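Local structure of putative drug/sodium antiporter (Escherichia coli, 4Z3N) at residues P384-S389 against L410-F415; W334-L339 against S389-E394; L307-A312 against A338-I343; G260-L265 against Y404-T409. The protein probably works as a membrane antiporter of the MATE family, linked to transport of the genotoxin colibactin. All coordinates share one frame; numbering follows the deposited sequence.

Interaction 1. Residues P384-S389 against L410-F415; sequences PFVAIS and LMRHVF. With OLC ((2R)-2,3-dihydroxypropyl (9Z)-octadec-9-enoate), chain B.
A buried arginine-serine hydrogen bond, R412 to S389, joins two successive helices of the MATE transmembrane bundle, 382-399 and 402-413, which run in roughly opposite directions as a helical hairpin. The evidence for a directed bond is good: R412 NH1 donates to S389 OG over 2.7 Å, and the hydroxyl lies only 11° out of the guanidinium plane, although the N-H···O angle of 143° is not straight. R412 leaves its helix with CG anti to the backbone N and stays extended until chi3 (54°), where a bend swings the guanidinium round to the serine. V386, one turn earlier on the same helix as S389, lies over one face of the group toward its rim, with CG1 4.1 Å from R412 NE. All three residues are buried, and the serine hydroxyl gives NH1 of the arginine a hydrogen-bond partner there. T443 of helix 432-453 touches both V386 and R412. A bound monoolein lines the same site: its chain passes V386, with C15 3.9 Å from CG1, and the glycerol hydroxyl O23 hydrogen-bonds to the carbonyl O of H413 at 2.9 Å.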
# COMPACT_ATOMS: atom_id res chain seq x y z
N PRO A 384 -9.34 -0.49 -13.54
CA PRO A 384 -10.37 0.36 -12.91
C PRO A 384 -11.41 -0.49 -12.17
O PRO A 384 -12.01 -0.07 -11.17
CB PRO A 384 -10.99 1.11 -14.10
CG PRO A 384 -10.60 0.31 -15.33
CD PRO A 384 -9.28 -0.31 -15.00
N PHE A 385 -11.58 -1.72 -12.65
CA PHE A 385 -12.46 -2.65 -11.97
C PHE A 385 -11.90 -3.11 -10.61
O PHE A 385 -12.67 -3.45 -9.72
CB PHE A 385 -12.74 -3.85 -12.87
CG PHE A 385 -13.74 -3.56 -13.95
CD1 PHE A 385 -13.32 -3.12 -15.19
CD2 PHE A 385 -15.12 -3.68 -13.70
CE1 PHE A 385 -14.24 -2.82 -16.18
CE2 PHE A 385 -16.04 -3.40 -14.69
CZ PHE A 385 -15.60 -2.97 -15.93
N VAL A 386 -10.57 -3.09 -10.46
CA VAL A 386 -9.92 -3.37 -9.18
C VAL A 386 -10.44 -2.42 -8.08
O VAL A 386 -10.53 -2.80 -6.91
CB VAL A 386 -8.36 -3.25 -9.31
CG1 VAL A 386 -7.65 -3.49 -7.96
CG2 VAL A 386 -7.84 -4.22 -10.35
N ALA A 387 -10.80 -1.19 -8.46
CA ALA A 387 -11.30 -0.21 -7.50
C ALA A 387 -12.53 -0.71 -6.76
O ALA A 387 -12.73 -0.40 -5.59
CB ALA A 387 -11.61 1.09 -8.19
N ILE A 388 -13.35 -1.49 -7.44
CA ILE A 388 -14.62 -1.89 -6.86
C ILE A 388 -14.42 -2.78 -5.63
O ILE A 388 -14.96 -2.50 -4.56
CB ILE A 388 -15.52 -2.58 -7.91
CG1 ILE A 388 -15.88 -1.56 -9.01
CG2 ILE A 388 -16.79 -3.10 -7.27
CD1 ILE A 388 -16.08 -2.15 -10.36
N SER A 389 -13.61 -3.83 -5.77
CA SER A 389 -13.33 -4.71 -4.64
C SER A 389 -12.30 -4.13 -3.66
O SER A 389 -12.41 -4.33 -2.45
CB SER A 389 -12.86 -6.07 -5.14
OG SER A 389 -11.55 -5.97 -5.63
N LEU A 410 -8.85 -12.29 -1.28
CA LEU A 410 -8.63 -13.68 -1.65
C LEU A 410 -9.34 -14.00 -2.93
O LEU A 410 -8.85 -14.75 -3.78
CB LEU A 410 -9.11 -14.61 -0.54
CG LEU A 410 -8.21 -14.69 0.68
CD1 LEU A 410 -8.87 -15.56 1.74
CD2 LEU A 410 -6.86 -15.24 0.27
N MET A 411 -10.53 -13.44 -3.05
CA MET A 411 -11.36 -13.62 -4.22
C MET A 411 -10.71 -12.98 -5.43
O MET A 411 -10.87 -13.45 -6.54
CB MET A 411 -12.75 -13.03 -3.98
CG MET A 411 -13.79 -13.43 -5.02
SD MET A 411 -14.32 -15.15 -4.84
CE MET A 411 -13.58 -15.52 -3.25
N ARG A 412 -9.97 -11.89 -5.21
CA ARG A 412 -9.31 -11.21 -6.32
C ARG A 412 -7.98 -11.86 -6.75
O ARG A 412 -7.74 -12.03 -7.93
CB ARG A 412 -9.07 -9.72 -6.00
CG ARG A 412 -8.79 -8.89 -7.25
CD ARG A 412 -8.62 -7.39 -7.02
NE ARG A 412 -7.61 -7.05 -6.01
CZ ARG A 412 -7.88 -6.53 -4.82
NH1 ARG A 412 -9.14 -6.28 -4.48
NH2 ARG A 412 -6.90 -6.26 -3.95
N HIS A 413 -7.11 -12.17 -5.80
CA HIS A 413 -5.78 -12.70 -6.14
C HIS A 413 -5.57 -14.22 -6.11
O HIS A 413 -4.54 -14.68 -6.60
CB HIS A 413 -4.74 -12.06 -5.22
CG HIS A 413 -4.56 -10.59 -5.46
ND1 HIS A 413 -5.22 -9.63 -4.72
CD2 HIS A 413 -3.84 -9.92 -6.39
CE1 HIS A 413 -4.89 -8.43 -5.17
NE2 HIS A 413 -4.05 -8.58 -6.18
N VAL A 414 -6.49 -15.01 -5.57
CA VAL A 414 -6.24 -16.46 -5.43
C VAL A 414 -7.36 -17.41 -5.89
O VAL A 414 -7.15 -18.20 -6.80
CB VAL A 414 -5.89 -16.82 -3.98
CG1 VAL A 414 -5.75 -18.33 -3.84
CG2 VAL A 414 -4.62 -16.15 -3.57
N PHE A 415 -8.52 -17.36 -5.23
CA PHE A 415 -9.58 -18.35 -5.43
C PHE A 415 -10.09 -18.59 -6.87
O PHE A 415 -10.62 -19.66 -7.18
CB PHE A 415 -10.78 -17.96 -4.57
CG PHE A 415 -10.58 -18.25 -3.10
CD1 PHE A 415 -9.90 -19.39 -2.70
CD2 PHE A 415 -11.08 -17.39 -2.13
CE1 PHE A 415 -9.71 -19.65 -1.36
CE2 PHE A 415 -10.91 -17.66 -0.80
CZ PHE A 415 -10.22 -18.78 -0.40
C18 OLC B . -3.66 -4.25 -5.36
C10 OLC B . -5.00 -6.40 -13.78
C9 OLC B . -3.76 -5.88 -13.66
C17 OLC B . -3.72 -4.39 -6.86
C11 OLC B . -5.54 -7.38 -12.75
C8 OLC B . -2.93 -5.65 -14.91
C24 OLC B . -3.11 -13.84 -10.87
C16 OLC B . -4.43 -5.68 -7.20
C12 OLC B . -4.54 -7.67 -11.64
C7 OLC B . -1.60 -4.98 -14.60
C15 OLC B . -4.62 -5.81 -8.71
C13 OLC B . -5.25 -7.69 -10.29
C6 OLC B . -0.62 -5.98 -14.02
C14 OLC B . -4.37 -7.25 -9.14
C5 OLC B . -0.60 -7.26 -14.84
C4 OLC B . -0.04 -8.40 -14.00
C3 OLC B . -0.73 -8.44 -12.65
C2 OLC B . -0.54 -9.78 -11.96
C21 OLC B . -3.51 -11.43 -10.34
C1 OLC B . -1.71 -10.06 -11.03
C22 OLC B . -3.79 -12.87 -9.92
O19 OLC B . -2.32 -9.16 -10.48
O25 OLC B . -2.52 -14.88 -10.12
O23 OLC B . -3.29 -13.08 -8.61
O20 OLC B . -2.21 -11.37 -10.90

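Interaction 2. Residues W334-L339 against S389-E394; sequences WAAVAL and SLLASE. With OLC ((2R)-2,3-dihydroxypropyl (9Z)-octadec-9-enoate), chain F.
L391 reaches across from helix 382-399 to A336 and V337 on helix 326-358 in a small, buried contact without hydrogen bonds, apolar in its side chains. The tight part centres on a single methyl, L391 CD1. With CG beside the backbone N (chi1 -68°) and CD1 continuing the extended chain, the leucine drives this methyl against the helix opposite, where it lies 3.8 Å from A336 CB and 3.9 Å from V337 CG2. It also comes against the main chain, with CD1 3.5 Å from A336 O, so the backbone between the two residues forms part of the surface it meets. V337 presents the methyl that is anti to its carbonyl carbon, and the two branched side chains meet at a slant. CA atoms of V337 and L391 are 7.0 Å apart, which fits a close approach where alanine and valine face one leucine. The lipid side is different: W334 leaves the same helix pointing away from L391, and one face of its indole carries the alkyl chain of a bound monoolein, whose C8 sits 3.7 Å above the ring plane. Among the neighbouring helices, 28-56 touches A336 through L32, while helix 286-322 closes in with A310 on L391; helix 402-413 packs against 382-399 in turn, with L408 on A392.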
# COMPACT_ATOMS: atom_id res chain seq x y z
N TRP A 334 -19.70 4.23 -2.84
CA TRP A 334 -19.99 4.40 -4.27
C TRP A 334 -19.54 5.76 -4.84
O TRP A 334 -19.29 5.84 -6.05
CB TRP A 334 -21.48 4.20 -4.55
CG TRP A 334 -21.94 2.80 -4.33
CD1 TRP A 334 -22.70 2.34 -3.30
CD2 TRP A 334 -21.66 1.66 -5.16
NE1 TRP A 334 -22.91 0.99 -3.42
CE2 TRP A 334 -22.29 0.54 -4.56
CE3 TRP A 334 -20.95 1.47 -6.35
CZ2 TRP A 334 -22.23 -0.75 -5.10
CZ3 TRP A 334 -20.89 0.18 -6.89
CH2 TRP A 334 -21.53 -0.91 -6.26
N ALA A 335 -19.43 6.80 -4.02
CA ALA A 335 -18.80 8.06 -4.46
C ALA A 335 -17.32 7.83 -4.80
O ALA A 335 -16.81 8.25 -5.87
CB ALA A 335 -18.94 9.13 -3.39
N ALA A 336 -16.63 7.17 -3.87
CA ALA A 336 -15.26 6.72 -4.04
C ALA A 336 -15.08 5.83 -5.28
O ALA A 336 -14.12 6.01 -6.04
CB ALA A 336 -14.79 5.98 -2.80
N VAL A 337 -15.96 4.85 -5.48
CA VAL A 337 -15.83 3.97 -6.65
C VAL A 337 -15.96 4.82 -7.93
O VAL A 337 -15.21 4.62 -8.89
CB VAL A 337 -16.87 2.81 -6.66
CG1 VAL A 337 -16.89 2.14 -8.03
CG2 VAL A 337 -16.57 1.77 -5.59
N ALA A 338 -16.90 5.77 -7.93
CA ALA A 338 -17.09 6.65 -9.07
C ALA A 338 -15.83 7.46 -9.37
O ALA A 338 -15.39 7.54 -10.51
CB ALA A 338 -18.27 7.57 -8.85
N LEU A 339 -15.22 8.05 -8.34
CA LEU A 339 -13.97 8.79 -8.56
C LEU A 339 -12.84 7.89 -9.05
O LEU A 339 -12.21 8.18 -10.07
CB LEU A 339 -13.52 9.50 -7.28
CG LEU A 339 -14.45 10.62 -6.82
CD1 LEU A 339 -14.04 11.08 -5.41
CD2 LEU A 339 -14.48 11.76 -7.85
N SER A 389 -13.61 -3.83 -5.77
CA SER A 389 -13.33 -4.71 -4.64
C SER A 389 -12.30 -4.13 -3.66
O SER A 389 -12.41 -4.33 -2.45
CB SER A 389 -12.86 -6.07 -5.14
OG SER A 389 -11.55 -5.97 -5.63
N LEU A 390 -11.31 -3.39 -4.16
CA LEU A 390 -10.32 -2.82 -3.26
C LEU A 390 -10.89 -1.73 -2.30
O LEU A 390 -10.53 -1.70 -1.12
CB LEU A 390 -9.15 -2.26 -4.06
CG LEU A 390 -8.00 -1.79 -3.17
CD1 LEU A 390 -6.72 -2.32 -3.70
CD2 LEU A 390 -7.93 -0.27 -3.06
N LEU A 391 -11.79 -0.87 -2.79
CA LEU A 391 -12.51 0.07 -1.93
C LEU A 391 -13.50 -0.65 -1.01
O LEU A 391 -13.69 -0.25 0.15
CB LEU A 391 -13.23 1.14 -2.77
CG LEU A 391 -12.31 2.13 -3.53
CD1 LEU A 391 -13.10 3.05 -4.49
CD2 LEU A 391 -11.43 2.94 -2.55
N ALA A 392 -14.13 -1.71 -1.50
CA ALA A 392 -14.95 -2.55 -0.63
C ALA A 392 -14.14 -3.06 0.57
O ALA A 392 -14.67 -3.13 1.68
CB ALA A 392 -15.56 -3.72 -1.41
N SER A 393 -12.87 -3.40 0.35
CA SER A 393 -11.99 -3.84 1.45
C SER A 393 -11.71 -2.75 2.48
O SER A 393 -11.65 -3.01 3.68
CB SER A 393 -10.65 -4.34 0.90
OG SER A 393 -10.80 -5.65 0.40
N GLU A 394 -11.51 -1.54 1.99
CA GLU A 394 -11.29 -0.39 2.84
C GLU A 394 -12.52 -0.16 3.75
O GLU A 394 -12.36 0.14 4.93
CB GLU A 394 -11.00 0.85 1.98
CG GLU A 394 -10.17 1.93 2.66
CD GLU A 394 -8.73 1.49 2.89
OE1 GLU A 394 -8.43 0.31 2.60
OE2 GLU A 394 -7.90 2.32 3.36
C18 OLC F . -18.25 -7.22 -14.33
C10 OLC F . -23.62 -0.49 -10.30
C9 OLC F . -24.11 0.63 -9.73
C17 OLC F . -18.69 -6.79 -12.93
C11 OLC F . -22.12 -0.76 -10.31
C8 OLC F . -24.39 0.64 -8.23
C16 OLC F . -19.15 -5.34 -12.94
C12 OLC F . -21.87 -2.26 -10.31
C7 OLC F . -25.27 1.81 -7.82
C15 OLC F . -19.44 -4.82 -11.54
C13 OLC F . -20.64 -2.62 -11.13
C6 OLC F . -26.12 1.40 -6.65
C14 OLC F . -20.77 -4.08 -11.53

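Interaction 3. Residues L307-A312 against A338-I343; sequences LAIATA and ALAFSI
The short helical segments 307-312 and 338-343 lie almost exactly antiparallel, with 175° between their N-to-C directions and their axes 9.7 Å apart at closest approach. I309 and A340 are the facing pair, their CA atoms 6.7 Å from each other. One side chain carries the contact from its side: I309, whose CG1 is beside the backbone N and whose chain is then extended (chi2 175°), sends CD1 straight at the other helix. That methyl lies 3.7 Å from L339 CB and 3.8 Å from A340 CB. It also stands against the main chain at A340, so the small alanine lets isoleucine reach the backbone itself. I343, one turn on, meets the same methyl more loosely, at 4.3 Å from its CD1 to I309 CD1. The other branch of the isoleucine is used as well, CG2 of I309 standing 3.7 Å from CB of A336. A336, L339, A340 and I343 thus surround I309 at the spacing of successive helical turns. Nothing polar crosses between the segments; hydroxyls are instead turned back on their own helices. T311 OG1 donates to A308 O, and S342 OG to A338 O, a carbonyl that also accepts from S342 N. Helices 286-322 and 326-358 follow each other in the chain as the arms of an antiparallel transmembrane hairpin in the MATE bundle, and I309 set among residues i, i+3, i+4 and i+7 of the facing helix is a local knob-into-hole arrangement, its I343 side loose.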
# COMPACT_ATOMS: atom_id res chain seq x y z
N LEU A 307 -5.50 4.27 -4.41
CA LEU A 307 -5.00 4.09 -3.05
C LEU A 307 -5.20 5.37 -2.24
O LEU A 307 -5.48 5.33 -1.05
CB LEU A 307 -3.53 3.67 -3.05
CG LEU A 307 -3.16 2.32 -3.69
CD1 LEU A 307 -1.69 2.06 -3.55
CD2 LEU A 307 -3.94 1.20 -3.06
N ALA A 308 -5.05 6.51 -2.91
CA ALA A 308 -5.31 7.82 -2.32
C ALA A 308 -6.78 8.00 -1.89
O ALA A 308 -7.06 8.42 -0.76
CB ALA A 308 -4.92 8.91 -3.28
N ILE A 309 -7.70 7.71 -2.80
CA ILE A 309 -9.13 7.73 -2.51
C ILE A 309 -9.53 6.73 -1.38
O ILE A 309 -10.33 7.05 -0.51
CB ILE A 309 -9.94 7.45 -3.80
CG1 ILE A 309 -9.57 8.49 -4.87
CG2 ILE A 309 -11.45 7.46 -3.53
CD1 ILE A 309 -10.21 8.25 -6.22
N ALA A 310 -8.92 5.54 -1.40
CA ALA A 310 -9.11 4.53 -0.37
C ALA A 310 -8.82 5.09 1.02
O ALA A 310 -9.57 4.79 1.98
CB ALA A 310 -8.23 3.31 -0.63
N THR A 311 -7.74 5.85 1.14
CA THR A 311 -7.32 6.33 2.45
C THR A 311 -8.37 7.32 2.94
O THR A 311 -8.68 7.35 4.13
CB THR A 311 -5.88 7.03 2.47
OG1 THR A 311 -5.89 8.24 1.70
CG2 THR A 311 -4.78 6.11 2.01
N ALA A 312 -8.92 8.10 2.00
CA ALA A 312 -9.91 9.14 2.31
C ALA A 312 -11.22 8.51 2.75
O ALA A 312 -11.94 9.05 3.58
CB ALA A 312 -10.15 10.04 1.11
N ALA A 338 -16.90 5.77 -7.93
CA ALA A 338 -17.09 6.65 -9.07
C ALA A 338 -15.83 7.46 -9.37
O ALA A 338 -15.39 7.54 -10.51
CB ALA A 338 -18.27 7.57 -8.85
N LEU A 339 -15.22 8.05 -8.34
CA LEU A 339 -13.97 8.79 -8.56
C LEU A 339 -12.84 7.89 -9.05
O LEU A 339 -12.21 8.18 -10.07
CB LEU A 339 -13.52 9.50 -7.28
CG LEU A 339 -14.45 10.62 -6.82
CD1 LEU A 339 -14.04 11.08 -5.41
CD2 LEU A 339 -14.48 11.76 -7.85
N ALA A 340 -12.59 6.81 -8.30
CA ALA A 340 -11.47 5.91 -8.55
C ALA A 340 -11.57 5.23 -9.88
O ALA A 340 -10.61 5.12 -10.63
CB ALA A 340 -11.37 4.87 -7.44
N PHE A 341 -12.75 4.73 -10.19
CA PHE A 341 -12.96 4.06 -11.46
C PHE A 341 -12.65 5.04 -12.60
O PHE A 341 -11.94 4.71 -13.54
CB PHE A 341 -14.40 3.53 -11.55
CG PHE A 341 -14.63 2.57 -12.66
CD1 PHE A 341 -14.81 3.02 -13.95
CD2 PHE A 341 -14.66 1.21 -12.42
CE1 PHE A 341 -15.02 2.12 -14.98
CE2 PHE A 341 -14.85 0.31 -13.44
CZ PHE A 341 -15.04 0.76 -14.72
N SER A 342 -13.15 6.26 -12.48
CA SER A 342 -13.08 7.23 -13.57
C SER A 342 -11.66 7.63 -13.88
O SER A 342 -11.24 7.61 -15.03
CB SER A 342 -13.91 8.46 -13.23
OG SER A 342 -15.28 8.20 -13.45
N ILE A 343 -10.93 8.03 -12.84
CA ILE A 343 -9.51 8.32 -12.98
C ILE A 343 -8.68 7.13 -13.51
O ILE A 343 -7.91 7.29 -14.45
CB ILE A 343 -8.93 8.78 -11.64
CG1 ILE A 343 -9.86 9.82 -11.03
CG2 ILE A 343 -7.47 9.24 -11.82
CD1 ILE A 343 -9.32 10.52 -9.79

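Interaction 4. Residues G260-L265 against Y404-T409; sequences GMAQML and YSVLLT
V406 faces A262 and L265 with its two methyls, each turned to a different partner, in a purely apolar contact between transmembrane helices 250-284 and 402-413 of the MATE bundle. The valine torsion sets this division: CG1 is anti to the backbone N (chi1 176°), so CG2 is left beside that N and reaches A262, with 4.2 Å between CG2 and A262 CB. A262 points its methyl toward the valine, and the two residues are also the closest in backbone terms, their CA atoms 6.8 Å apart. L265 stands one turn further along and directs a branch at the other methyl. The contact is modest and uneven in burial: A262 is buried, whereas L265 is exposed, its side chain about 7 Å from a bound monoolein. Neighbouring polar groups are satisfied away from this apolar patch. S405 OG is hydrogen-bonded to S393 O on helix 382-399, and the amide of Q263 bonds through OE1 to Q397 and through NE2 to N86. M266 and I269 continue the same face of helix 250-284, touching T409, and I269 also V406. On the exposed side the contact ends with L265 CD2 4.4 Å from V406 CG1.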
# COMPACT_ATOMS: atom_id res chain seq x y z
N GLY A 260 -5.61 -4.25 11.85
CA GLY A 260 -4.23 -3.99 11.50
C GLY A 260 -3.51 -5.19 10.92
O GLY A 260 -2.73 -5.08 9.97
N MET A 261 -3.76 -6.35 11.51
CA MET A 261 -3.10 -7.54 11.02
C MET A 261 -3.78 -8.11 9.79
O MET A 261 -3.15 -8.80 9.00
CB MET A 261 -3.01 -8.58 12.12
CG MET A 261 -1.70 -8.48 12.86
SD MET A 261 -1.66 -9.67 14.20
CE MET A 261 -0.13 -9.19 14.99
N ALA A 262 -5.07 -7.81 9.63
CA ALA A 262 -5.77 -8.19 8.42
C ALA A 262 -5.13 -7.45 7.24
O ALA A 262 -5.01 -7.98 6.15
CB ALA A 262 -7.26 -7.88 8.54
N GLN A 263 -4.68 -6.23 7.50
CA GLN A 263 -4.08 -5.38 6.48
C GLN A 263 -2.76 -5.97 6.02
O GLN A 263 -2.41 -5.90 4.84
CB GLN A 263 -3.87 -3.96 7.00
CG GLN A 263 -3.34 -2.97 5.96
CD GLN A 263 -4.37 -2.60 4.91
OE1 GLN A 263 -5.49 -3.11 4.91
NE2 GLN A 263 -4.00 -1.70 4.01
N MET A 264 -2.03 -6.55 6.96
CA MET A 264 -0.77 -7.21 6.68
C MET A 264 -1.01 -8.52 5.93
O MET A 264 -0.27 -8.88 5.03
CB MET A 264 -0.01 -7.48 7.96
CG MET A 264 0.26 -6.23 8.74
SD MET A 264 0.99 -6.71 10.30
CE MET A 264 0.76 -5.21 11.28
N LEU A 265 -2.07 -9.22 6.32
CA LEU A 265 -2.40 -10.47 5.69
C LEU A 265 -2.75 -10.25 4.21
O LEU A 265 -2.47 -11.08 3.35
CB LEU A 265 -3.56 -11.11 6.43
CG LEU A 265 -3.80 -12.57 6.13
CD1 LEU A 265 -2.54 -13.38 6.44
CD2 LEU A 265 -5.02 -13.06 6.92
N TYR A 404 -14.24 -9.66 5.75
CA TYR A 404 -14.72 -9.43 4.40
C TYR A 404 -13.72 -8.65 3.57
O TYR A 404 -13.72 -8.70 2.35
CB TYR A 404 -16.09 -8.74 4.45
CG TYR A 404 -17.07 -9.64 5.16
CD1 TYR A 404 -17.26 -9.54 6.54
CD2 TYR A 404 -17.75 -10.63 4.46
CE1 TYR A 404 -18.13 -10.38 7.21
CE2 TYR A 404 -18.62 -11.49 5.12
CZ TYR A 404 -18.81 -11.36 6.49
OH TYR A 404 -19.68 -12.20 7.14
N SER A 405 -12.82 -7.96 4.25
CA SER A 405 -11.67 -7.37 3.61
C SER A 405 -10.82 -8.46 3.02
O SER A 405 -10.44 -8.40 1.85
CB SER A 405 -10.85 -6.55 4.60
OG SER A 405 -11.57 -5.42 5.03
N VAL A 406 -10.52 -9.47 3.83
CA VAL A 406 -9.67 -10.57 3.39
C VAL A 406 -10.38 -11.45 2.36
O VAL A 406 -9.79 -11.87 1.38
CB VAL A 406 -9.21 -11.42 4.58
CG1 VAL A 406 -8.40 -12.64 4.11
CG2 VAL A 406 -8.40 -10.56 5.54
N LEU A 407 -11.67 -11.69 2.58
CA LEU A 407 -12.50 -12.41 1.61
C LEU A 407 -12.42 -11.82 0.20
O LEU A 407 -12.34 -12.56 -0.78
CB LEU A 407 -13.95 -12.43 2.07
CG LEU A 407 -14.90 -13.05 1.04
CD1 LEU A 407 -14.48 -14.50 0.67
CD2 LEU A 407 -16.37 -12.96 1.50
N LEU A 408 -12.43 -10.50 0.09
CA LEU A 408 -12.42 -9.85 -1.22
C LEU A 408 -11.03 -9.88 -1.83
O LEU A 408 -10.87 -10.01 -3.04
CB LEU A 408 -12.94 -8.42 -1.10
CG LEU A 408 -14.45 -8.32 -0.90
CD1 LEU A 408 -14.87 -6.93 -0.41
CD2 LEU A 408 -15.19 -8.69 -2.18
N THR A 409 -10.01 -9.79 -1.00
CA THR A 409 -8.64 -9.87 -1.49
C THR A 409 -8.30 -11.29 -1.96
O THR A 409 -7.57 -11.48 -2.94
CB THR A 409 -7.67 -9.41 -0.42
OG1 THR A 409 -8.03 -8.09 -0.01
CG2 THR A 409 -6.25 -9.37 -0.97

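In the fold
All four contacts lie within the second of the two MatE repeats of the sequence and link five helices: 250-284, 286-322, 326-358, 382-399 and 402-413. Interactions 2 and 3 are the nearest pair, with centres 7 Å apart; both use helix 326-358 and share A338 and L339. Interaction 2 also shares S389 with interaction 1, 12 Å away, and interactions 1 and 4 use helix 402-413. Interactions 3 and 4, 19 Å apart, do not touch. Along the chain, interaction 4 opens first and encloses interactions 2 and 3, while interaction 1 crosses both 2 and 4. The contacts thus tie sequential helix pairs to distant ones in a single continuous bundle.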